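Local coordinates for protein CDP-4-keto-6-deoxy-D-glucose-3-dehydrase (Yersinia pseudotuberculosis, PDB 3BB8) that probably uses pyridoxal 5'-phosphate to dehydrate CDP-4-keto-6-deoxy-D-glucose at C3 during lipopolysaccharide sugar biosynthesis, at residues A[247-251]-A[278-283]. The protein carries 1 engineered substitution. Residues are numbered along the deposited sequence; the frame is centred on the assembly and turned at random.
With PLP (pyridoxal-5'-phosphate), chain E.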
# COMPACT_ATOMS: atom_id res chain seq x y z
N TRP A 247 -0.85 -10.02 -4.63
CA TRP A 247 -1.48 -11.07 -3.83
C TRP A 247 -0.67 -12.34 -3.70
O TRP A 247 -1.16 -13.37 -3.21
CB TRP A 247 -2.87 -11.41 -4.40
CG TRP A 247 -3.84 -10.25 -4.52
CD1 TRP A 247 -4.52 -9.64 -3.49
CD2 TRP A 247 -4.21 -9.55 -5.72
NE1 TRP A 247 -5.30 -8.61 -3.99
CE2 TRP A 247 -5.13 -8.54 -5.35
CE3 TRP A 247 -3.87 -9.70 -7.07
CZ2 TRP A 247 -5.70 -7.66 -6.29
CZ3 TRP A 247 -4.45 -8.82 -8.02
CH2 TRP A 247 -5.35 -7.82 -7.61
N GLY A 248 0.59 -12.27 -4.11
CA GLY A 248 1.45 -13.44 -4.04
C GLY A 248 1.06 -14.47 -5.09
O GLY A 248 1.43 -15.65 -4.97
N ARG A 249 0.33 -14.04 -6.11
CA ARG A 249 -0.16 -14.94 -7.14
C ARG A 249 0.95 -15.30 -8.13
O ARG A 249 1.76 -14.45 -8.50
CB ARG A 249 -1.34 -14.32 -7.88
CG ARG A 249 -0.95 -13.39 -9.02
CD ARG A 249 -2.17 -12.92 -9.79
NE ARG A 249 -1.88 -11.74 -10.60
CZ ARG A 249 -2.81 -10.98 -11.18
NH1 ARG A 249 -4.09 -11.27 -11.04
NH2 ARG A 249 -2.45 -9.92 -11.90
N ASP A 250 0.96 -16.55 -8.57
CA ASP A 250 2.04 -17.06 -9.41
C ASP A 250 2.11 -16.30 -10.73
O ASP A 250 1.19 -15.57 -11.08
CB ASP A 250 1.86 -18.55 -9.67
CG ASP A 250 3.16 -19.25 -10.00
OD1 ASP A 250 3.90 -18.75 -10.88
OD2 ASP A 250 3.45 -20.30 -9.39
N CYS A 251 3.22 -16.48 -11.45
CA CYS A 251 3.62 -15.52 -12.47
C CYS A 251 3.49 -16.12 -13.87
O CYS A 251 3.52 -17.34 -14.04
CB CYS A 251 5.06 -15.06 -12.23
SG CYS A 251 6.21 -15.46 -13.57
N HIS A 278 -5.17 -20.15 -12.86
CA HIS A 278 -3.82 -19.65 -12.56
C HIS A 278 -3.97 -18.36 -11.76
O HIS A 278 -3.20 -18.10 -10.83
CB HIS A 278 -3.03 -19.36 -13.85
CG HIS A 278 -1.55 -19.27 -13.64
ND1 HIS A 278 -0.73 -18.48 -14.42
CD2 HIS A 278 -0.73 -19.91 -12.77
CE1 HIS A 278 0.53 -18.63 -14.04
NE2 HIS A 278 0.55 -19.49 -13.04
N LYS A 279 -4.96 -17.56 -12.13
CA LYS A 279 -5.25 -16.29 -11.45
C LYS A 279 -5.41 -16.49 -9.95
O LYS A 279 -5.18 -15.56 -9.17
CB LYS A 279 -6.54 -15.69 -12.01
CG LYS A 279 -6.38 -14.90 -13.31
CD LYS A 279 -6.01 -13.44 -13.02
CE LYS A 279 -6.29 -12.55 -14.23
NZ LYS A 279 -6.37 -11.10 -13.86
N TYR A 280 -5.79 -17.69 -9.54
CA TYR A 280 -5.98 -18.00 -8.13
C TYR A 280 -5.01 -19.06 -7.61
O TYR A 280 -5.36 -19.85 -6.72
CB TYR A 280 -7.42 -18.44 -7.87
CG TYR A 280 -8.47 -17.35 -7.96
CD1 TYR A 280 -9.83 -17.65 -7.84
CD2 TYR A 280 -8.12 -16.01 -8.15
CE1 TYR A 280 -10.81 -16.66 -7.90
CE2 TYR A 280 -9.09 -15.00 -8.22
CZ TYR A 280 -10.44 -15.34 -8.09
OH TYR A 280 -11.41 -14.37 -8.13
N THR A 281 -3.81 -19.10 -8.18
CA THR A 281 -2.75 -20.01 -7.76
C THR A 281 -1.70 -19.10 -7.12
O THR A 281 -1.16 -18.20 -7.76
CB THR A 281 -2.16 -20.77 -8.95
OG1 THR A 281 -3.21 -21.50 -9.59
CG2 THR A 281 -1.07 -21.74 -8.49
N TYR A 282 -1.40 -19.34 -5.85
CA TYR A 282 -0.48 -18.49 -5.12
C TYR A 282 0.88 -19.10 -4.76
O TYR A 282 0.97 -20.04 -3.98
CB TYR A 282 -1.21 -17.99 -3.87
CG TYR A 282 -2.51 -17.31 -4.23
CD1 TYR A 282 -2.52 -15.99 -4.67
CD2 TYR A 282 -3.73 -18.01 -4.20
CE1 TYR A 282 -3.71 -15.36 -5.07
CE2 TYR A 282 -4.92 -17.39 -4.59
CZ TYR A 282 -4.90 -16.07 -5.02
OH TYR A 282 -6.07 -15.45 -5.39
N SER A 283 1.92 -18.51 -5.32
CA SER A 283 3.30 -18.97 -5.11
C SER A 283 4.06 -18.24 -4.02
O SER A 283 5.18 -18.64 -3.68
CB SER A 283 4.08 -18.81 -6.41
OG SER A 283 4.04 -17.45 -6.83
N1 PLP E . -10.24 -10.63 1.47
C2 PLP E . -11.23 -11.04 0.60
C2A PLP E . -12.18 -12.14 1.08
C3 PLP E . -11.34 -10.42 -0.68
O3 PLP E . -12.29 -10.79 -1.57
C4 PLP E . -10.40 -9.37 -1.08
C4A PLP E . -10.58 -8.72 -2.47
C5 PLP E . -9.39 -9.00 -0.14
C6 PLP E . -9.34 -9.67 1.14
C5A PLP E . -8.33 -7.96 -0.33
O4P PLP E . -8.68 -6.92 -1.13
P PLP E . -7.76 -6.27 -2.26
O1P PLP E . -8.30 -4.89 -2.50
O2P PLP E . -7.95 -7.24 -3.56
O3P PLP E . -6.28 -6.25 -1.80
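Trp247 and Tyr282 share a first torsion that sets CG anti to the carbonyl carbon (chi1 -56° and -55°); from their different places on the backbone the indole leads away to pyridoxal 5'-phosphate, and the phenol ring lies along 247-249. The two segments belong to the long loop between helices 235-245 and 293-323 of this aspartate aminotransferase-fold dimer and meet through a single beta bridge, Arg249 with Tyr282. Asp250 N donates to Thr281 O (2.8 Å), almost straight at 176°. Next to it, Gly248 O stands 2.9 Å from Ser283 N; the positive phi of Gly248 suits a glycine. Trp247 O approaches the Tyr282 ring obliquely, 3.3 Å from CD1, while Gly248 C lies at the ring edge and the CB of Arg249 packs against CD1 and CE1. From there the extended Arg249 chain runs alongside Lys279, both pointing the same way; a guanidinium face lies against Trp247 CZ3, while Arg249 NH1 and Lys279 NZ, 3.6 Å apart, probably repel each other. At the far end, Asp250 sets OD2 3.4 Å from Ser283 CB, and the edge of the His278 ring faces Cys251 O. Phe120 and Tyr217 of the second subunit meet the indole, and pyridoxal 5'-phosphate is also hydrogen-bonded by Asp194, Ser87 and Ser215 of that subunit. This loop thus carries Trp247 across the dimer interface into the neighbouring active site, where NE1 donates to phosphate oxygen O2P at 3.0 Å and, weakly, to O3P.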